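Local coordinates for CELL division control protein 6 (Pyrobaculum aerophilum, PDB 1FNN) that is an ATP-binding AAA+ protein that is thought to take part in regulating the initiation of DNA replication, at residues T144-G149 and G181-Y186; I309-A314 and R330-L335; S337-L342 and T364-G369. All blocks are in the same frame, centred on the assembly; numbering follows the deposited sequence.

Interaction 1 belongs to the ATPase part of the chain. Interactions 2 and 3 belong to the C-terminal winged-helix domain. The centres of interactions 1 and 2 are 57 Å apart, on opposite sides of the chain's centre, and the nearest atoms of interactions 1 and 3 are about 37 Å apart. Interactions 2 and 3 are neighbours, with centres 10 Å apart. Both use helix 332-344 and one small sheet. Phe311 CD1 lies 3.7 Å from Leu339 CD2, and Ile309 O is 2.7 Å from Ile366 N, a probable backbone hydrogen bond. None of the three contacts lies at the annotated sites for ADP and magnesium.

Interaction 1: T144-G149 and G181-Y186; sequences TFIRLG and GIMGKY
Ile146 on helix 139-148 meets Ile182 and Met183 at the end of helix 177-183. The contact is entirely apolar, and no hydrogen bond crosses it. Followed outward, the Ile146 side chain branches at CB. The two branches then face mainly different partners. With chi1 at -70°, CG1 lies beside the backbone N and CG2 is anti to it; CG2 thereby faces Ile182. It sits 3.7 Å from Ile182 CD1 and 3.8 Å from Ile182 CB. Ile182 CG2 is about equally near this methyl, so one methyl of Ile146 is held against much of the Ile182 side chain. The two isoleucines lie alongside each other, running opposite ways. The other branch runs along Met183. Ile146 CG1 is 4.1 Å from Met183 CG, and the terminal Ile146 CD1 comes to 3.9 Å from the same atom. The Met183 chain is bent at chi2 and chi3, and its SD comes to 4.2 Å from Ile146 CG1. The modelled approach of Met183 CE to Ile146 CG2 is too short for two carbons, so its detail is doubtful. At the border, Arg147 CG only brushes Ile182 CD1. Leu162 of strand 160-166 touches both Ile146 and Met183, so the two helices meet against the central parallel sheet of the P-loop NTPase fold. Tyr44 packs on Ile182 and Met183 and hydrogen-bonds Ile146 O through its OH. Elsewhere on helix 139-148, Leu148 packs on helix 109-122.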
# COMPACT_ATOMS: atom_id res chain seq x y z
N THR A 144 -21.94 15.36 10.52
CA THR A 144 -23.33 14.90 10.35
C THR A 144 -23.42 13.39 10.51
O THR A 144 -24.22 12.94 11.33
CB THR A 144 -23.87 15.32 8.98
OG1 THR A 144 -23.89 16.76 8.97
CG2 THR A 144 -25.28 14.78 8.75
N PHE A 145 -22.62 12.61 9.78
CA PHE A 145 -22.78 11.14 9.89
C PHE A 145 -22.31 10.59 11.20
O PHE A 145 -22.99 9.74 11.81
CB PHE A 145 -22.09 10.45 8.69
CG PHE A 145 -22.91 10.73 7.45
CD1 PHE A 145 -22.51 11.65 6.52
CD2 PHE A 145 -24.10 10.05 7.25
CE1 PHE A 145 -23.26 11.91 5.39
CE2 PHE A 145 -24.86 10.30 6.12
CZ PHE A 145 -24.44 11.23 5.20
N ILE A 146 -21.24 11.16 11.76
CA ILE A 146 -20.80 10.76 13.09
C ILE A 146 -21.88 10.96 14.13
O ILE A 146 -22.04 10.07 14.97
CB ILE A 146 -19.53 11.56 13.52
CG1 ILE A 146 -18.36 11.08 12.66
CG2 ILE A 146 -19.26 11.35 15.00
CD1 ILE A 146 -17.15 12.02 12.63
N ARG A 147 -22.62 12.06 14.08
CA ARG A 147 -23.63 12.36 15.08
C ARG A 147 -24.92 11.58 14.92
O ARG A 147 -25.52 11.20 15.93
CB ARG A 147 -23.95 13.87 15.08
CG ARG A 147 -22.82 14.68 15.69
CD ARG A 147 -22.90 16.17 15.41
NE ARG A 147 -22.46 16.88 16.60
CZ ARG A 147 -22.36 18.12 16.98
NH1 ARG A 147 -22.70 19.16 16.22
NH2 ARG A 147 -21.89 18.36 18.21
N LEU A 148 -25.19 11.15 13.68
CA LEU A 148 -26.43 10.43 13.41
C LEU A 148 -26.53 9.17 14.23
O LEU A 148 -27.57 8.89 14.83
CB LEU A 148 -26.56 10.17 11.91
CG LEU A 148 -27.90 9.60 11.41
CD1 LEU A 148 -29.06 10.50 11.85
CD2 LEU A 148 -27.88 9.48 9.89
N GLY A 149 -25.46 8.38 14.37
CA GLY A 149 -25.48 7.15 15.11
C GLY A 149 -25.80 7.28 16.59
O GLY A 149 -26.09 6.27 17.24
N GLY A 181 -14.94 13.94 19.95
CA GLY A 181 -15.19 13.16 21.14
C GLY A 181 -15.79 11.79 20.89
O GLY A 181 -15.44 10.81 21.57
N ILE A 182 -16.68 11.66 19.91
CA ILE A 182 -17.31 10.38 19.60
C ILE A 182 -16.36 9.34 19.04
O ILE A 182 -16.40 8.17 19.43
CB ILE A 182 -18.48 10.66 18.64
CG1 ILE A 182 -19.45 11.64 19.30
CG2 ILE A 182 -19.15 9.36 18.23
CD1 ILE A 182 -20.49 12.24 18.39
N MET A 183 -15.48 9.65 18.11
CA MET A 183 -14.58 8.72 17.46
C MET A 183 -13.21 8.45 18.07
O MET A 183 -12.48 7.62 17.49
CB MET A 183 -14.21 9.33 16.07
CG MET A 183 -15.47 9.69 15.27
SD MET A 183 -16.27 8.15 14.77
CE MET A 183 -17.99 8.47 14.98
N GLY A 184 -12.74 9.30 18.97
CA GLY A 184 -11.37 9.20 19.46
C GLY A 184 -11.27 8.06 20.45
O GLY A 184 -12.23 7.69 21.12
N LYS A 185 -10.15 7.35 20.40
CA LYS A 185 -9.92 6.19 21.23
C LYS A 185 -10.63 4.94 20.73
O LYS A 185 -10.69 3.94 21.47
CB LYS A 185 -10.25 6.44 22.71
CG LYS A 185 -9.30 5.65 23.62
CD LYS A 185 -9.05 6.44 24.90
CE LYS A 185 -7.60 6.32 25.33
NZ LYS A 185 -7.23 7.38 26.32
N TYR A 186 -11.26 5.01 19.56
CA TYR A 186 -11.57 3.76 18.86
C TYR A 186 -10.72 3.91 17.58
O TYR A 186 -11.28 4.15 16.52
CB TYR A 186 -13.05 3.51 18.60
CG TYR A 186 -13.90 3.49 19.85
CD1 TYR A 186 -14.82 4.48 20.14
CD2 TYR A 186 -13.77 2.43 20.76
CE1 TYR A 186 -15.60 4.45 21.30
CE2 TYR A 186 -14.54 2.37 21.92
CZ TYR A 186 -15.45 3.39 22.17
OH TYR A 186 -16.18 3.30 23.32

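Interaction 2: I309-A314 and R330-L335; sequences ITFGDA and RVHSQL
Phe311 reaches from the first turn of helix 311-324 to His332 and Leu335 in the first turn of helix 332-344. It buries more surface here than either partner. Its CG is anti to the backbone N (chi1 -180°), which carries the ring out toward the second helix. There the phenyl and imidazole rings form an offset edge-to-face pair, with the edge of Phe311 toward the face of His332. The ring centres are 5.0 Å apart and the planes are at 66°. The closest atoms are Phe311 CE2 and His332 CE1, at 3.3 Å. Leu335 meets the far end of the phenyl ring, and its CB lies 3.7 Å from Phe311 CZ. The two side chains cross at about a right angle. Leu335 O lies in the plane of the phenyl ring at its edge, 4.0 Å from Phe311 CE1. The polar end of His332 is held from elsewhere: its ND1 is hydrogen-bonded to Glu315 OE1, which probably sets the rotation of the imidazole. The start of helix 311-324 is capped by Thr310, whose OG1 accepts from Asp313 N at 3.0 Å. Trp336 also packs on Phe311, while Glu315 and Tyr318 touch Leu335. The contact thus joins the two helices of the helix-turn-helix part of the winged-helix domain, beside the short strand 309-310 that pairs with strand 364-367.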
# COMPACT_ATOMS: atom_id res chain seq x y z
N ILE A 309 23.76 -9.40 -6.01
CA ILE A 309 25.17 -9.83 -6.12
C ILE A 309 25.79 -9.54 -4.76
O ILE A 309 25.29 -8.80 -3.91
CB ILE A 309 25.93 -9.29 -7.31
CG1 ILE A 309 25.82 -7.77 -7.47
CG2 ILE A 309 25.50 -9.90 -8.64
CD1 ILE A 309 26.76 -6.96 -6.63
N THR A 310 26.86 -10.22 -4.43
CA THR A 310 27.49 -10.11 -3.12
C THR A 310 28.38 -8.87 -3.05
O THR A 310 28.80 -8.40 -4.11
CB THR A 310 28.32 -11.35 -2.78
OG1 THR A 310 29.38 -11.50 -3.74
CG2 THR A 310 27.45 -12.60 -2.82
N PHE A 311 28.74 -8.36 -1.90
CA PHE A 311 29.69 -7.27 -1.75
C PHE A 311 31.04 -7.67 -2.34
O PHE A 311 31.65 -6.89 -3.07
CB PHE A 311 29.80 -6.80 -0.30
CG PHE A 311 30.78 -5.65 -0.11
CD1 PHE A 311 30.32 -4.36 -0.01
CD2 PHE A 311 32.14 -5.88 -0.06
CE1 PHE A 311 31.20 -3.30 0.16
CE2 PHE A 311 33.03 -4.83 0.10
CZ PHE A 311 32.55 -3.54 0.21
N GLY A 312 31.47 -8.92 -2.16
CA GLY A 312 32.72 -9.40 -2.74
C GLY A 312 32.74 -9.36 -4.25
O GLY A 312 33.71 -9.03 -4.95
N ASP A 313 31.59 -9.74 -4.86
CA ASP A 313 31.43 -9.63 -6.29
C ASP A 313 31.65 -8.18 -6.75
O ASP A 313 32.27 -7.94 -7.79
CB ASP A 313 30.01 -10.04 -6.74
CG ASP A 313 29.82 -10.17 -8.23
OD1 ASP A 313 30.61 -9.64 -9.05
OD2 ASP A 313 28.82 -10.84 -8.64
N ALA A 314 30.93 -7.26 -6.12
CA ALA A 314 31.02 -5.85 -6.51
C ALA A 314 32.49 -5.34 -6.39
O ALA A 314 32.91 -4.47 -7.15
CB ALA A 314 30.11 -5.11 -5.54
N ARG A 330 40.15 1.95 -4.31
CA ARG A 330 40.11 2.26 -2.92
C ARG A 330 40.00 0.94 -2.15
O ARG A 330 39.65 -0.10 -2.71
CB ARG A 330 38.97 3.20 -2.52
CG ARG A 330 39.04 4.55 -3.25
CD ARG A 330 40.33 5.30 -2.76
NE ARG A 330 40.50 6.51 -3.58
CZ ARG A 330 39.84 7.63 -3.32
NH1 ARG A 330 40.04 8.70 -4.10
NH2 ARG A 330 38.98 7.75 -2.32
N VAL A 331 40.16 1.10 -0.86
CA VAL A 331 40.24 -0.10 0.00
C VAL A 331 38.86 -0.56 0.43
O VAL A 331 37.96 0.26 0.66
CB VAL A 331 41.16 0.37 1.16
CG1 VAL A 331 40.41 0.89 2.34
CG2 VAL A 331 42.25 -0.64 1.41
N HIS A 332 38.77 -1.82 0.85
CA HIS A 332 37.55 -2.44 1.31
C HIS A 332 36.70 -1.59 2.23
O HIS A 332 35.50 -1.46 1.99
CB HIS A 332 37.92 -3.78 1.98
CG HIS A 332 36.76 -4.61 2.42
ND1 HIS A 332 36.19 -5.59 1.63
CD2 HIS A 332 36.06 -4.60 3.58
CE1 HIS A 332 35.19 -6.15 2.29
NE2 HIS A 332 35.09 -5.57 3.48
N SER A 333 37.23 -0.98 3.30
CA SER A 333 36.43 -0.20 4.23
C SER A 333 35.86 1.06 3.60
O SER A 333 34.75 1.54 3.89
CB SER A 333 37.31 0.21 5.45
OG SER A 333 38.39 0.98 4.95
N GLN A 334 36.63 1.61 2.65
CA GLN A 334 36.10 2.74 1.89
C GLN A 334 34.92 2.26 1.02
O GLN A 334 33.90 2.97 0.87
CB GLN A 334 37.22 3.28 0.98
CG GLN A 334 38.26 4.07 1.78
CD GLN A 334 38.94 5.13 0.92
OE1 GLN A 334 38.30 5.96 0.27
NE2 GLN A 334 40.25 5.08 0.93
N LEU A 335 35.02 1.07 0.43
CA LEU A 335 33.88 0.65 -0.44
C LEU A 335 32.59 0.49 0.35
O LEU A 335 31.44 0.66 -0.07
CB LEU A 335 34.29 -0.62 -1.19
CG LEU A 335 35.55 -0.47 -2.08
CD1 LEU A 335 35.83 -1.72 -2.88
CD2 LEU A 335 35.37 0.75 -2.96

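Interaction 3: S337-L342 and T364-G369; sequences SYLNDL and TLISIG
The core of the winged-helix domain brings Leu339 of helix 332-344 onto Ile366 and Thr364 of strand 364-367. This strand is the middle one of the three-stranded antiparallel sheet. Leu339 and Ile366 reach toward each other tip to tip. Leu339 has its CG anti to the backbone N (chi1 -178°), which sends the isobutyl fork toward the sheet. Both prongs straddle the end of Ile366: CD1 and CD2 of Leu339 are each 4.0 Å from Ile366 CD1, and each 4.1 Å from Ile366 CG1. Thr364 adds a looser touch, with its CG2 methyl 4.2 Å from Leu339 CD2. Its OG1 is in a weak hydrogen bond with Gln352 NE2. Thr364 and Ile366 point to the helix, while Leu365 between them points away, as strand alternation requires. Val348 and Thr350 also pack on Leu339. With an alanine here, both methyl prongs would be gone, and the tip of Ile366 would probably face a gap between helix and sheet. No hydrogen bond or charge links the two segments, so this joint rests on shape and on the burial of apolar carbon.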
# COMPACT_ATOMS: atom_id res chain seq x y z
N SER A 337 31.69 2.20 3.07
CA SER A 337 31.01 3.46 3.27
C SER A 337 30.33 3.90 1.97
O SER A 337 29.34 4.60 2.11
CB SER A 337 31.94 4.64 3.69
OG SER A 337 32.88 4.01 4.57
N TYR A 338 30.94 3.68 0.81
CA TYR A 338 30.22 4.07 -0.41
C TYR A 338 28.92 3.26 -0.48
O TYR A 338 27.93 3.83 -0.91
CB TYR A 338 31.04 3.77 -1.66
CG TYR A 338 32.32 4.62 -1.80
CD1 TYR A 338 33.40 4.03 -2.41
CD2 TYR A 338 32.40 5.91 -1.35
CE1 TYR A 338 34.60 4.74 -2.58
CE2 TYR A 338 33.60 6.64 -1.51
CZ TYR A 338 34.66 6.04 -2.12
OH TYR A 338 35.86 6.73 -2.29
N LEU A 339 28.99 1.96 -0.18
CA LEU A 339 27.74 1.17 -0.25
C LEU A 339 26.68 1.69 0.71
O LEU A 339 25.49 1.80 0.36
CB LEU A 339 28.01 -0.31 0.06
CG LEU A 339 26.73 -1.18 -0.06
CD1 LEU A 339 26.18 -1.10 -1.48
CD2 LEU A 339 27.14 -2.58 0.34
N ASN A 340 27.11 2.02 1.94
CA ASN A 340 26.20 2.66 2.89
C ASN A 340 25.53 3.91 2.35
O ASN A 340 24.35 4.13 2.62
CB ASN A 340 27.01 3.11 4.11
CG ASN A 340 26.56 2.23 5.26
OD1 ASN A 340 25.47 2.54 5.76
ND2 ASN A 340 27.42 1.27 5.54
N ASP A 341 26.32 4.78 1.70
CA ASP A 341 25.76 6.01 1.13
C ASP A 341 24.79 5.71 -0.00
O ASP A 341 23.69 6.30 -0.13
CB ASP A 341 26.92 6.93 0.67
CG ASP A 341 26.43 8.24 0.15
OD1 ASP A 341 25.87 9.08 0.89
OD2 ASP A 341 26.58 8.55 -1.06
N LEU A 342 25.14 4.80 -0.90
CA LEU A 342 24.23 4.46 -2.03
C LEU A 342 22.94 3.86 -1.46
O LEU A 342 21.84 4.22 -1.92
CB LEU A 342 24.93 3.45 -2.94
CG LEU A 342 26.14 3.95 -3.74
CD1 LEU A 342 26.85 2.74 -4.38
CD2 LEU A 342 25.73 4.96 -4.84
N THR A 364 26.70 -9.75 2.74
CA THR A 364 25.90 -8.60 2.28
C THR A 364 25.50 -8.78 0.84
O THR A 364 26.40 -8.96 -0.00
CB THR A 364 26.62 -7.25 2.47
OG1 THR A 364 26.84 -7.06 3.87
CG2 THR A 364 25.71 -6.11 2.05
N LEU A 365 24.21 -8.59 0.52
CA LEU A 365 23.75 -8.74 -0.83
C LEU A 365 23.31 -7.39 -1.38
O LEU A 365 22.77 -6.59 -0.64
CB LEU A 365 22.54 -9.70 -0.96
CG LEU A 365 22.78 -11.13 -0.47
CD1 LEU A 365 21.48 -11.94 -0.45
CD2 LEU A 365 23.83 -11.85 -1.31
N ILE A 366 23.56 -7.19 -2.66
CA ILE A 366 23.20 -5.89 -3.25
C ILE A 366 22.30 -6.05 -4.46
O ILE A 366 22.56 -6.84 -5.39
CB ILE A 366 24.51 -5.18 -3.73
CG1 ILE A 366 25.50 -5.02 -2.56
CG2 ILE A 366 24.20 -3.80 -4.30
CD1 ILE A 366 26.89 -4.66 -3.12
N SER A 367 21.32 -5.16 -4.52
CA SER A 367 20.45 -5.18 -5.69
C SER A 367 20.22 -3.77 -6.17
O SER A 367 20.29 -2.80 -5.40
CB SER A 367 19.06 -5.76 -5.24
OG SER A 367 18.13 -5.40 -6.27
N ILE A 368 19.95 -3.58 -7.43
CA ILE A 368 19.48 -2.32 -7.96
C ILE A 368 18.07 -2.68 -8.53
O ILE A 368 17.96 -3.06 -9.70
CB ILE A 368 20.37 -1.73 -9.05
CG1 ILE A 368 21.71 -1.24 -8.41
CG2 ILE A 368 19.71 -0.57 -9.78
CD1 ILE A 368 22.71 -0.90 -9.54
N GLY A 369 17.03 -2.27 -7.82
CA GLY A 369 15.69 -2.67 -8.29
C GLY A 369 14.90 -1.55 -8.96
O GLY A 369 13.84 -1.86 -9.55